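Local coordinates for protein triacylglycerol lipase (Clostridium botulinum, PDB 5AH1) that hydrolyses ester bonds, as a zinc-binding triacylglycerol lipase of the alpha/beta-hydrolase fold that also degrades synthetic polyesters, at residues I221-S225 with L447-R452; A132-Y136 with S211-E215; I36-I40 with G254-K259; G343-A347 with A360-R365. All coordinates share one frame; numbering follows the deposited sequence.

Contact 1 (I221-S225 with L447-R452); sequences IHSVS and LSNLSR
His222 stands at the corner where the chain turns within strand 221-227 and points the edge of its imidazole to the chain that leaves the last helix, meeting Leu450, Ser451 and Arg452. The setting is the parallel sheet of an alpha/beta-hydrolase, in which strand 221-227 runs between strands 176-181 and 327-331 and helix 437-448 covers one face. The side chain of His222 leaves with CG trans to the amide nitrogen (chi1 -162°), which carries the ring out to the chain at Leu450-Arg452. His222 NE2 gives a weak hydrogen bond to Leu450 O over 3.4 Å (153° at the hydrogen), while the neighbouring ring carbon CE1 lies 3.3 Å from Ser451 O. Both carbonyls have further partners: Asn76 ND2 bonds to Leu450 O and Tyr327 OH to Ser451 O. The imidazole is further fixed by edge-to-face meetings with Tyr78 and Tyr327.

One residue on, Ser223 changes the contact from polar to apolar. Its CB packs on Leu450 CD1 at 4.1 Å, and Ser223 OG, hydrogen-bonded to His177, passes Leu447 CD2 at 3.9 Å. Val224 faces the other way, onto Ile188 and Thr192 of helix 183-197, in the usual alternation of a strand buried between two helical layers. Ser225 returns to the first face, close to a probable nucleophile elbow; Ser225 OG is hydrogen-bonded to Tyr443 OH of helix 437-448, and the same Leu447 CD2 methyl lies 4.3 Å from Ser225 OG.

Contact 2 (A132-Y136 with S211-E215); sequences ACELY and SPLFE
Tyr136 lies along Leu213 for the first part of its length and reaches Ser211 and Pro212 with the rest. CB starts against the Leu213 CD2 methyl at 3.9 Å. With CG trans to the backbone nitrogen (chi1 173°), the side chain then heads from helix 128-140 toward 211-215, in the loop between helix 200-204 and strand 221-227, while Leu213 runs past it in the reverse direction. This brings Leu213 CB over the middle of the tyrosine ring, 4.0 Å from the centroid and 8° off the normal, a well-centred CH-pi contact. CD1 of the ring also touches Leu213 CD1. At the far side CE2 comes within 3.9 Å of Ser211 OG, and the OH ends 3.4 Å from Pro212 CB, where the two side chains cross almost perpendicularly.

Ser211 OG is engaged within the loop, accepting from Leu213 N at 3.2 Å in an ST turn that holds the leucine in place. One helical turn before Tyr136, Cys133 SG meets the edge of the Phe214 ring at CZ, 3.7 Å away, in a sulfur-aromatic contact; Trp129 lies nearly parallel to that same ring. Asp130, on this helix, is a zinc ligand with His150, His156 and Asp302, and the Cys133 side chain is about 7 Å from the metal. Shape and dispersion thus join helix and loop, and the bond accepted by Ser211 OG stays within the loop.

Contact 3 (I36-I40 with G254-K259); sequences IDNLI and GTITGK
Gly254 offers a bare patch of helix 242-257 to the amino-terminal helix 36-42, and the end of Ile40 settles there, with CD1 3.5 Å from Gly254 O. At Thr255 the two backbones come nearest each other; its CA lies 3.9 Å from Ile40 CD1, and its CG2 methyl lies 4.2 Å from Leu39 O. The threonine hydroxyl is occupied within its own helix by Val252 O.

The helix is closed off by Gly258, whose amide still donates to Gly254 O in a last helical bond before positive phi (97°) takes the chain away; Thr257 OG1 donates to Gly258 O just beyond. The amino-terminal segment 36-40 thus packs against the carboxy-terminal end of helix 242-257. By its position after the fourth strand of the hydrolase sheet, helix 242-257 may correspond to the lid helix of related zinc-binding bacterial lipases.

Lys259 follows the glycine and turns back across Ile40. Its CB and CE each lie 3.8 Å from Ile40 CG1, so the aliphatic chain covers the isoleucine before the charge is reached. A bend at chi3 (57°) then sends the ammonium group to Asp37, where Lys259 NZ forms a salt bridge with Asp37 OD1 at 2.5 Å, a distance so short that its exact value is doubtful, approaching 35° above the carboxylate plane. A water accepts from Lys259 NZ at 2.9 Å and donates to Asp37 O at 2.8 Å, so it links the lysine to the backbone of the residue whose carboxylate NZ meets directly.

Contact 4 (G343-A347 with A360-R365); sequences GHSVA and ANLMGR
The imidazole of His344 has one face covered by Arg365. In the arginine conformer described, one of two deposited, Arg365 CB stands over the ring centre, 3.4 Å from the centroid and 8° off the normal, a close CH-pi contact. The chain then curls round so that the guanidinium sits above the ND1 side of the ring, with its own face toward His344 ND1, the two planes 36° apart.

Alongside, the backbones draw together. Ser345 N donates to Gly364 O at 2.9 Å, and in the other direction Gly364 CA lies 3.3 Å from Ser345 O as a CA-H...O contact, an approach that the missing side chain of the glycine permits. Ser345 O also receives a water at 2.7 Å; the same water donates to Asn361 O, tying strand to helix, and in this conformer Arg365 NH2 donates to it as well. Two residues along, Asn361 OD1 accepts from Ala347 N at 3.0 Å, the donor lying in the carbonyl plane with 155° at the hydrogen. Ala347 CB meets Ala360 CB at 4.4 Å.

Val346, between these two donors, has its backbone bonds with Lys337 instead. The result is the edge of a two-stranded antiparallel sheet, strands 336-338 and 345-347, whose outward amides are met by the carbonyl of the turn after helix 357-363 and by an asparagine side chain in place of a third strand.

How the contacts relate
Contacts 1 and 2 are the buried pair, about 7 Å apart at their nearest atoms, and helix 183-197 touches both; contacts 3 and 4 lie partly buried across the chain's centre from contact 2, about 11 Å apart at their nearest atoms. Burial goes with chemistry. Contact 2 is almost wholly apolar, and contact 1 adds one weak ring-to-carbonyl bond to its leucine packing, whereas contact 3 sets a salt bridge and a water over an aliphatic floor and contact 4 relies on backbone amides. Only contact 1 involves the seven-stranded sheet; contact 4 uses a small separate one, and contact 3 alone brings in the amino-terminal helix.

Contact 1 (I221-S225 with L447-R452)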
loop_
_atom_site.group_PDB
_atom_site.type_symbol
_atom_site.label_atom_id
_atom_site.label_comp_id
_atom_site.label_asym_id
_atom_site.label_seq_id
_atom_site.Cartn_x
_atom_site.Cartn_y
_atom_site.Cartn_z
ATOM N N ILE A 221 -14.504 10.765 -0.782
ATOM C CA ILE A 221 -13.178 10.615 -1.366
ATOM C C ILE A 221 -13.118 11.361 -2.698
ATOM O O ILE A 221 -13.860 11.045 -3.621
ATOM C CB ILE A 221 -12.842 9.134 -1.599
ATOM C CG1 ILE A 221 -13.113 8.301 -0.329
ATOM C CG2 ILE A 221 -11.425 9.032 -2.067
ATOM C CD1 ILE A 221 -12.387 8.765 0.909
ATOM N N HIS A 222 -12.269 12.378 -2.782
ATOM C CA HIS A 222 -12.134 13.124 -4.025
ATOM C C HIS A 222 -11.169 12.459 -5.001
ATOM O O HIS A 222 -11.389 12.483 -6.215
ATOM C CB HIS A 222 -11.690 14.559 -3.747
ATOM C CG HIS A 222 -11.928 15.484 -4.888
ATOM N ND1 HIS A 222 -13.122 15.523 -5.572
ATOM C CD2 HIS A 222 -11.134 16.425 -5.451
ATOM C CE1 HIS A 222 -13.054 16.451 -6.509
ATOM N NE2 HIS A 222 -11.854 16.996 -6.467
ATOM N N SER A 223 -10.087 11.893 -4.479
ATOM C CA SER A 223 -9.129 11.190 -5.300
ATOM C C SER A 223 -8.513 10.030 -4.558
ATOM O O SER A 223 -8.413 10.027 -3.336
ATOM C CB SER A 223 -8.026 12.139 -5.779
ATOM O OG SER A 223 -7.149 12.503 -4.732
ATOM N N VAL A 224 -8.090 9.063 -5.359
ATOM C CA VAL A 224 -7.361 7.876 -4.935
ATOM C C VAL A 224 -6.080 7.815 -5.757
ATOM O O VAL A 224 -6.129 7.790 -6.982
ATOM C CB VAL A 224 -8.208 6.614 -5.201
ATOM C CG1 VAL A 224 -7.368 5.329 -5.176
ATOM C CG2 VAL A 224 -9.340 6.546 -4.206
ATOM N N SER A 225 -4.936 7.825 -5.080
ATOM C CA SER A 225 -3.638 7.732 -5.729
ATOM C C SER A 225 -2.925 6.494 -5.224
ATOM O O SER A 225 -2.718 6.356 -4.012
ATOM C CB SER A 225 -2.779 8.953 -5.420
ATOM O OG SER A 225 -3.313 10.137 -5.967
ATOM N N LEU A 447 -2.808 17.946 -6.598
ATOM C CA LEU A 447 -4.115 17.452 -6.181
ATOM C C LEU A 447 -5.083 18.572 -5.765
ATOM O O LEU A 447 -6.311 18.458 -5.929
ATOM C CB LEU A 447 -3.957 16.433 -5.049
ATOM C CG LEU A 447 -3.269 15.120 -5.434
ATOM C CD1 LEU A 447 -3.008 14.285 -4.185
ATOM C CD2 LEU A 447 -4.091 14.312 -6.433
ATOM N N SER A 448 -4.541 19.660 -5.223
ATOM C CA SER A 448 -5.366 20.788 -4.779
ATOM C C SER A 448 -6.089 21.506 -5.932
ATOM O O SER A 448 -7.040 22.251 -5.695
ATOM C CB SER A 448 -4.521 21.810 -4.011
ATOM O OG SER A 448 -3.822 22.680 -4.886
ATOM N N ASN A 449 -5.661 21.265 -7.168
ATOM C CA ASN A 449 -6.308 21.873 -8.323
ATOM C C ASN A 449 -7.541 21.118 -8.801
ATOM O O ASN A 449 -8.299 21.655 -9.593
ATOM C CB ASN A 449 -5.355 21.996 -9.494
ATOM C CG ASN A 449 -4.196 22.894 -9.208
ATOM O OD1 ASN A 449 -4.339 24.116 -9.096
ATOM N ND2 ASN A 449 -3.027 22.304 -9.098
ATOM N N LEU A 450 -7.725 19.876 -8.358
ATOM C CA LEU A 450 -8.787 19.054 -8.910
ATOM C C LEU A 450 -10.169 19.625 -8.663
ATOM O O LEU A 450 -10.536 19.905 -7.524
ATOM C CB LEU A 450 -8.717 17.650 -8.326
ATOM C CG LEU A 450 -7.500 16.831 -8.746
ATOM C CD1 LEU A 450 -7.405 15.615 -7.835
ATOM C CD2 LEU A 450 -7.557 16.414 -10.212
ATOM N N SER A 451 -10.941 19.774 -9.737
ATOM C CA SER A 451 -12.263 20.386 -9.661
ATOM C C SER A 451 -13.357 19.361 -9.345
ATOM O O SER A 451 -13.130 18.147 -9.343
ATOM C CB SER A 451 -12.580 21.115 -10.966
ATOM O OG SER A 451 -12.578 20.217 -12.053
ATOM N N ARG A 452 -14.555 19.867 -9.074
ATOM C CA ARG A 452 -15.640 19.039 -8.565
ATOM C C ARG A 452 -16.201 18.106 -9.641
ATOM O O ARG A 452 -16.186 18.433 -10.838
ATOM C CB ARG A 452 -16.761 19.936 -8.038
ATOM C CG ARG A 452 -17.621 20.520 -9.156
ATOM C CD ARG A 452 -18.554 21.624 -8.677
ATOM N NE ARG A 452 -19.782 21.117 -8.061
ATOM C CZ ARG A 452 -20.831 20.647 -8.735
ATOM N NH1 ARG A 452 -20.809 20.588 -10.065
ATOM N NH2 ARG A 452 -21.905 20.220 -8.078
#

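Contact 2 (A132-Y136 with S211-E215)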
loop_
_atom_site.group_PDB
_atom_site.type_symbol
_atom_site.label_atom_id
_atom_site.label_comp_id
_atom_site.label_asym_id
_atom_site.label_seq_id
_atom_site.Cartn_x
_atom_site.Cartn_y
_atom_site.Cartn_z
ATOM N N ALA A 132 -9.391 -1.922 5.203
ATOM C CA ALA A 132 -10.346 -0.877 4.863
ATOM C C ALA A 132 -11.270 -0.539 6.042
ATOM O O ALA A 132 -11.555 0.631 6.292
ATOM C CB ALA A 132 -11.145 -1.252 3.632
ATOM N N CYS A 133 -11.734 -1.563 6.759
ATOM C CA CYS A 133 -12.547 -1.341 7.942
ATOM C C CYS A 133 -11.750 -0.606 9.005
ATOM O O CYS A 133 -12.270 0.267 9.693
ATOM C CB CYS A 133 -13.051 -2.673 8.503
ATOM S SG CYS A 133 -14.179 -3.587 7.395
ATOM N N GLU A 134 -10.482 -0.979 9.153
ATOM C CA GLU A 134 -9.596 -0.299 10.092
ATOM C C GLU A 134 -9.368 1.150 9.667
ATOM O O GLU A 134 -9.361 2.047 10.511
ATOM C CB GLU A 134 -8.291 -1.069 10.215
ATOM C CG GLU A 134 -8.509 -2.443 10.856
ATOM C CD GLU A 134 -7.417 -3.440 10.546
ATOM O OE1 GLU A 134 -6.398 -3.082 9.924
ATOM O OE2 GLU A 134 -7.576 -4.616 10.949
ATOM N N LEU A 135 -9.178 1.380 8.373
ATOM C CA LEU A 135 -8.967 2.726 7.852
ATOM C C LEU A 135 -10.175 3.639 8.108
ATOM O O LEU A 135 -10.027 4.795 8.521
ATOM C CB LEU A 135 -8.656 2.649 6.359
ATOM C CG LEU A 135 -8.394 3.964 5.641
ATOM C CD1 LEU A 135 -7.285 4.750 6.315
ATOM C CD2 LEU A 135 -8.054 3.675 4.186
ATOM N N TYR A 136 -11.372 3.105 7.877
ATOM C CA TYR A 136 -12.601 3.814 8.209
ATOM C C TYR A 136 -12.607 4.286 9.665
ATOM O O TYR A 136 -12.787 5.476 9.943
ATOM C CB TYR A 136 -13.814 2.924 7.891
ATOM C CG TYR A 136 -15.120 3.508 8.350
ATOM C CD1 TYR A 136 -15.806 4.436 7.583
ATOM C CD2 TYR A 136 -15.672 3.129 9.558
ATOM C CE1 TYR A 136 -17.000 4.981 8.022
ATOM C CE2 TYR A 136 -16.856 3.671 10.009
ATOM C CZ TYR A 136 -17.515 4.607 9.240
ATOM O OH TYR A 136 -18.704 5.136 9.684
ATOM N N SER A 211 -22.166 -1.357 10.675
ATOM C CA SER A 211 -21.277 -0.215 10.474
ATOM C C SER A 211 -21.799 0.651 9.337
ATOM O O SER A 211 -22.151 0.129 8.280
ATOM C CB SER A 211 -19.870 -0.676 10.108
ATOM O OG SER A 211 -19.059 0.460 9.848
ATOM N N PRO A 212 -21.795 1.985 9.511
ATOM C CA PRO A 212 -22.195 2.850 8.395
ATOM C C PRO A 212 -21.375 2.585 7.133
ATOM O O PRO A 212 -21.870 2.814 6.022
ATOM C CB PRO A 212 -21.927 4.254 8.934
ATOM C CG PRO A 212 -22.153 4.117 10.434
ATOM C CD PRO A 212 -21.606 2.742 10.766
ATOM N N LEU A 213 -20.133 2.128 7.293
ATOM C CA LEU A 213 -19.281 1.822 6.148
ATOM C C LEU A 213 -19.995 0.938 5.130
ATOM O O LEU A 213 -19.830 1.089 3.922
ATOM C CB LEU A 213 -17.972 1.160 6.601
ATOM C CG LEU A 213 -17.016 0.734 5.475
ATOM C CD1 LEU A 213 -16.639 1.937 4.593
ATOM C CD2 LEU A 213 -15.779 0.065 6.042
ATOM N N PHE A 214 -20.765 -0.024 5.613
ATOM C CA PHE A 214 -21.328 -1.031 4.730
ATOM C C PHE A 214 -22.656 -0.625 4.086
ATOM O O PHE A 214 -23.194 -1.385 3.281
ATOM C CB PHE A 214 -21.492 -2.363 5.477
ATOM C CG PHE A 214 -20.215 -2.858 6.104
ATOM C CD1 PHE A 214 -19.057 -2.981 5.349
ATOM C CD2 PHE A 214 -20.161 -3.191 7.451
ATOM C CE1 PHE A 214 -17.881 -3.407 5.917
ATOM C CE2 PHE A 214 -18.980 -3.619 8.019
ATOM C CZ PHE A 214 -17.842 -3.719 7.258
ATOM N N GLU A 215 -23.184 0.554 4.419
ATOM C CA GLU A 215 -24.506 0.931 3.921
ATOM C C GLU A 215 -24.479 1.607 2.552
ATOM O O GLU A 215 -25.486 1.598 1.857
ATOM C CB GLU A 215 -25.257 1.751 4.978
ATOM C CG GLU A 215 -25.568 0.938 6.240
ATOM C CD GLU A 215 -26.443 1.663 7.265
ATOM O OE1 GLU A 215 -26.045 2.746 7.745
ATOM O OE2 GLU A 215 -27.531 1.146 7.613
#

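Contact 3 (I36-I40 with G254-K259)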
loop_
_atom_site.group_PDB
_atom_site.type_symbol
_atom_site.label_atom_id
_atom_site.label_comp_id
_atom_site.label_asym_id
_atom_site.label_seq_id
_atom_site.Cartn_x
_atom_site.Cartn_y
_atom_site.Cartn_z
ATOM N N ILE A 36 19.112 -13.908 8.468
ATOM C CA ILE A 36 19.120 -12.521 8.911
ATOM C C ILE A 36 20.525 -11.910 8.832
ATOM O O ILE A 36 20.678 -10.751 8.452
ATOM C CB ILE A 36 18.531 -12.373 10.339
ATOM C CG1 ILE A 36 18.400 -10.898 10.730
ATOM C CG2 ILE A 36 19.374 -13.104 11.365
ATOM C CD1 ILE A 36 17.411 -10.124 9.895
ATOM N N ASP A 37 21.553 -12.688 9.168
ATOM C CA ASP A 37 22.914 -12.154 9.170
ATOM C C ASP A 37 23.332 -11.702 7.771
ATOM O O ASP A 37 23.872 -10.612 7.599
ATOM C CB ASP A 37 23.908 -13.174 9.722
ATOM C CG ASP A 37 23.651 -13.503 11.176
ATOM O OD1 ASP A 37 23.096 -12.648 11.904
ATOM O OD2 ASP A 37 23.992 -14.624 11.594
ATOM N N ASN A 38 23.074 -12.535 6.772
ATOM C CA ASN A 38 23.431 -12.192 5.405
ATOM C C ASN A 38 22.639 -11.001 4.876
ATOM O O ASN A 38 23.151 -10.207 4.097
ATOM C CB ASN A 38 23.247 -13.405 4.496
ATOM C CG ASN A 38 24.392 -14.390 4.602
ATOM O OD1 ASN A 38 25.511 -14.029 4.979
ATOM N ND2 ASN A 38 24.120 -15.645 4.263
ATOM N N LEU A 39 21.395 -10.866 5.311
ATOM C CA LEU A 39 20.597 -9.700 4.936
ATOM C C LEU A 39 21.132 -8.409 5.450
ATOM O O LEU A 39 21.260 -7.444 4.702
ATOM C CB LEU A 39 19.172 -9.845 5.466
ATOM C CG LEU A 39 18.412 -10.975 4.813
ATOM C CD1 LEU A 39 16.923 -10.904 5.146
ATOM C CD2 LEU A 39 18.630 -10.897 3.346
ATOM N N ILE A 40 21.387 -8.379 6.745
ATOM C CA ILE A 40 21.952 -7.213 7.378
ATOM C C ILE A 40 23.262 -6.874 6.690
ATOM O O ILE A 40 23.545 -5.712 6.410
ATOM C CB ILE A 40 22.188 -7.484 8.878
ATOM C CG1 ILE A 40 20.846 -7.624 9.606
ATOM C CG2 ILE A 40 23.054 -6.393 9.520
ATOM C CD1 ILE A 40 20.010 -6.370 9.626
ATOM N N GLY A 254 14.206 -5.648 9.678
ATOM C CA GLY A 254 15.435 -5.662 10.446
ATOM C C GLY A 254 16.554 -4.829 9.842
ATOM O O GLY A 254 17.393 -4.327 10.587
ATOM N N THR A 255 16.589 -4.681 8.514
ATOM C CA THR A 255 17.625 -3.856 7.890
ATOM C C THR A 255 17.414 -2.394 8.250
ATOM O O THR A 255 18.332 -1.588 8.140
ATOM C CB THR A 255 17.684 -3.997 6.336
ATOM O OG1 THR A 255 16.526 -3.410 5.722
ATOM C CG2 THR A 255 17.818 -5.455 5.934
ATOM N N ILE A 256 16.197 -2.063 8.676
ATOM C CA ILE A 256 15.860 -0.713 9.103
ATOM C C ILE A 256 15.998 -0.559 10.611
ATOM O O ILE A 256 16.589 0.407 11.081
ATOM C CB ILE A 256 14.426 -0.342 8.671
ATOM C CG1 ILE A 256 14.306 -0.412 7.149
ATOM C CG2 ILE A 256 14.041 1.036 9.181
ATOM C CD1 ILE A 256 15.315 0.421 6.403
ATOM N N THR A 257 15.465 -1.503 11.381
ATOM C CA THR A 257 15.495 -1.366 12.838
ATOM C C THR A 257 16.869 -1.676 13.414
ATOM O O THR A 257 17.224 -1.170 14.482
ATOM C CB THR A 257 14.485 -2.308 13.532
ATOM O OG1 THR A 257 14.796 -3.670 13.228
ATOM C CG2 THR A 257 13.077 -2.013 13.072
ATOM N N GLY A 258 17.640 -2.492 12.697
ATOM C CA GLY A 258 18.804 -3.157 13.266
ATOM C C GLY A 258 18.392 -4.561 13.686
ATOM O O GLY A 258 17.236 -4.770 14.050
ATOM N N LYS A 259 19.309 -5.525 13.647
ATOM C CA LYS A 259 18.913 -6.929 13.801
ATOM C C LYS A 259 18.462 -7.271 15.218
ATOM O O LYS A 259 17.681 -8.201 15.424
ATOM C CB LYS A 259 20.027 -7.886 13.355
ATOM C CG LYS A 259 21.179 -8.071 14.334
ATOM C CD LYS A 259 22.032 -9.286 13.963
ATOM C CE LYS A 259 22.577 -9.179 12.553
ATOM N NZ LYS A 259 23.618 -10.204 12.270
HETATM O O HOH W 1 24.815 -9.122 9.812
#

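Contact 4 (G343-A347 with A360-R365)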
loop_
_atom_site.group_PDB
_atom_site.type_symbol
_atom_site.label_atom_id
_atom_site.label_comp_id
_atom_site.label_asym_id
_atom_site.label_seq_id
_atom_site.Cartn_x
_atom_site.Cartn_y
_atom_site.Cartn_z
ATOM N N GLY A 343 16.414 -12.457 -21.626
ATOM C CA GLY A 343 15.140 -11.771 -21.621
ATOM C C GLY A 343 14.550 -11.585 -20.233
ATOM O O GLY A 343 13.540 -10.900 -20.079
ATOM N N HIS A 344 15.164 -12.179 -19.217
ATOM C CA HIS A 344 14.696 -12.005 -17.845
ATOM C C HIS A 344 14.985 -10.583 -17.379
ATOM O O HIS A 344 15.895 -9.933 -17.888
ATOM C CB HIS A 344 15.391 -12.986 -16.909
ATOM C CG HIS A 344 15.071 -14.416 -17.201
ATOM N ND1 HIS A 344 15.960 -15.441 -16.961
ATOM C CD2 HIS A 344 13.959 -14.991 -17.711
ATOM C CE1 HIS A 344 15.410 -16.588 -17.314
ATOM N NE2 HIS A 344 14.196 -16.344 -17.775
ATOM N N SER A 345 14.199 -10.103 -16.414
ATOM C CA SER A 345 14.479 -8.829 -15.748
ATOM C C SER A 345 15.339 -9.070 -14.518
ATOM O O SER A 345 15.108 -10.017 -13.761
ATOM C CB SER A 345 13.200 -8.098 -15.343
ATOM O OG SER A 345 12.547 -7.520 -16.462
ATOM N N VAL A 346 16.331 -8.212 -14.331
ATOM C CA VAL A 346 17.262 -8.304 -13.216
ATOM C C VAL A 346 17.437 -6.949 -12.556
ATOM O O VAL A 346 17.203 -5.906 -13.168
ATOM C CB VAL A 346 18.631 -8.834 -13.667
ATOM C CG1 VAL A 346 18.467 -10.209 -14.251
ATOM C CG2 VAL A 346 19.267 -7.907 -14.680
ATOM N N ALA A 347 17.831 -6.954 -11.291
ATOM C CA ALA A 347 18.027 -5.703 -10.566
ATOM C C ALA A 347 19.034 -4.786 -11.245
ATOM O O ALA A 347 20.089 -5.245 -11.700
ATOM C CB ALA A 347 18.511 -6.006 -9.167
ATOM N N ALA A 360 13.593 -9.310 -6.852
ATOM C CA ALA A 360 13.538 -8.782 -8.213
ATOM C C ALA A 360 13.922 -9.846 -9.227
ATOM O O ALA A 360 13.302 -9.971 -10.271
ATOM C CB ALA A 360 14.460 -7.591 -8.351
ATOM N N ASN A 361 14.962 -10.611 -8.923
ATOM C CA ASN A 361 15.454 -11.584 -9.882
ATOM C C ASN A 361 14.491 -12.769 -10.008
ATOM O O ASN A 361 14.290 -13.283 -11.108
ATOM C CB ASN A 361 16.888 -11.993 -9.533
ATOM C CG ASN A 361 17.861 -10.805 -9.644
ATOM O OD1 ASN A 361 17.559 -9.801 -10.309
ATOM N ND2 ASN A 361 19.007 -10.901 -8.974
ATOM N N LEU A 362 13.878 -13.201 -8.909
ATOM C CA LEU A 362 12.887 -14.271 -9.025
ATOM C C LEU A 362 11.627 -13.831 -9.765
ATOM O O LEU A 362 11.149 -14.540 -10.634
ATOM C CB LEU A 362 12.552 -14.889 -7.654
ATOM C CG LEU A 362 13.636 -15.804 -7.059
ATOM C CD1 LEU A 362 13.084 -16.590 -5.904
ATOM C CD2 LEU A 362 14.268 -16.773 -8.084
ATOM N N MET A 363 11.086 -12.665 -9.440
ATOM C CA MET A 363 9.960 -12.160 -10.207
ATOM C C MET A 363 10.352 -11.962 -11.673
ATOM O O MET A 363 9.547 -12.154 -12.573
ATOM C CB MET A 363 9.484 -10.814 -9.664
ATOM C CG MET A 363 8.535 -10.892 -8.491
ATOM S SD MET A 363 7.874 -9.256 -8.045
ATOM C CE MET A 363 9.301 -8.689 -7.236
ATOM N N GLY A 364 11.602 -11.567 -11.896
ATOM C CA GLY A 364 12.087 -11.241 -13.226
ATOM C C GLY A 364 12.238 -12.430 -14.158
ATOM O O GLY A 364 12.573 -12.253 -15.331
ATOM N N ARG A 365 11.984 -13.633 -13.652
ATOM C CA ARG A 365 12.000 -14.822 -14.502
ATOM C C ARG A 365 10.839 -15.763 -14.212
ATOM O O ARG A 365 10.839 -16.921 -14.648
ATOM C CB ARG A 365 13.316 -15.576 -14.343
ATOM C CG ARG A 365 13.519 -16.218 -12.971
ATOM C CD ARG A 365 14.961 -16.676 -12.802
ATOM N NE ARG A 365 15.848 -15.523 -12.891
ATOM C CZ ARG A 365 17.132 -15.570 -13.215
ATOM N NH1 ARG A 365 17.705 -16.736 -13.487
ATOM N NH2 ARG A 365 17.831 -14.438 -13.270
HETATM O O HOH W 2 15.635 -12.655 -13.397
#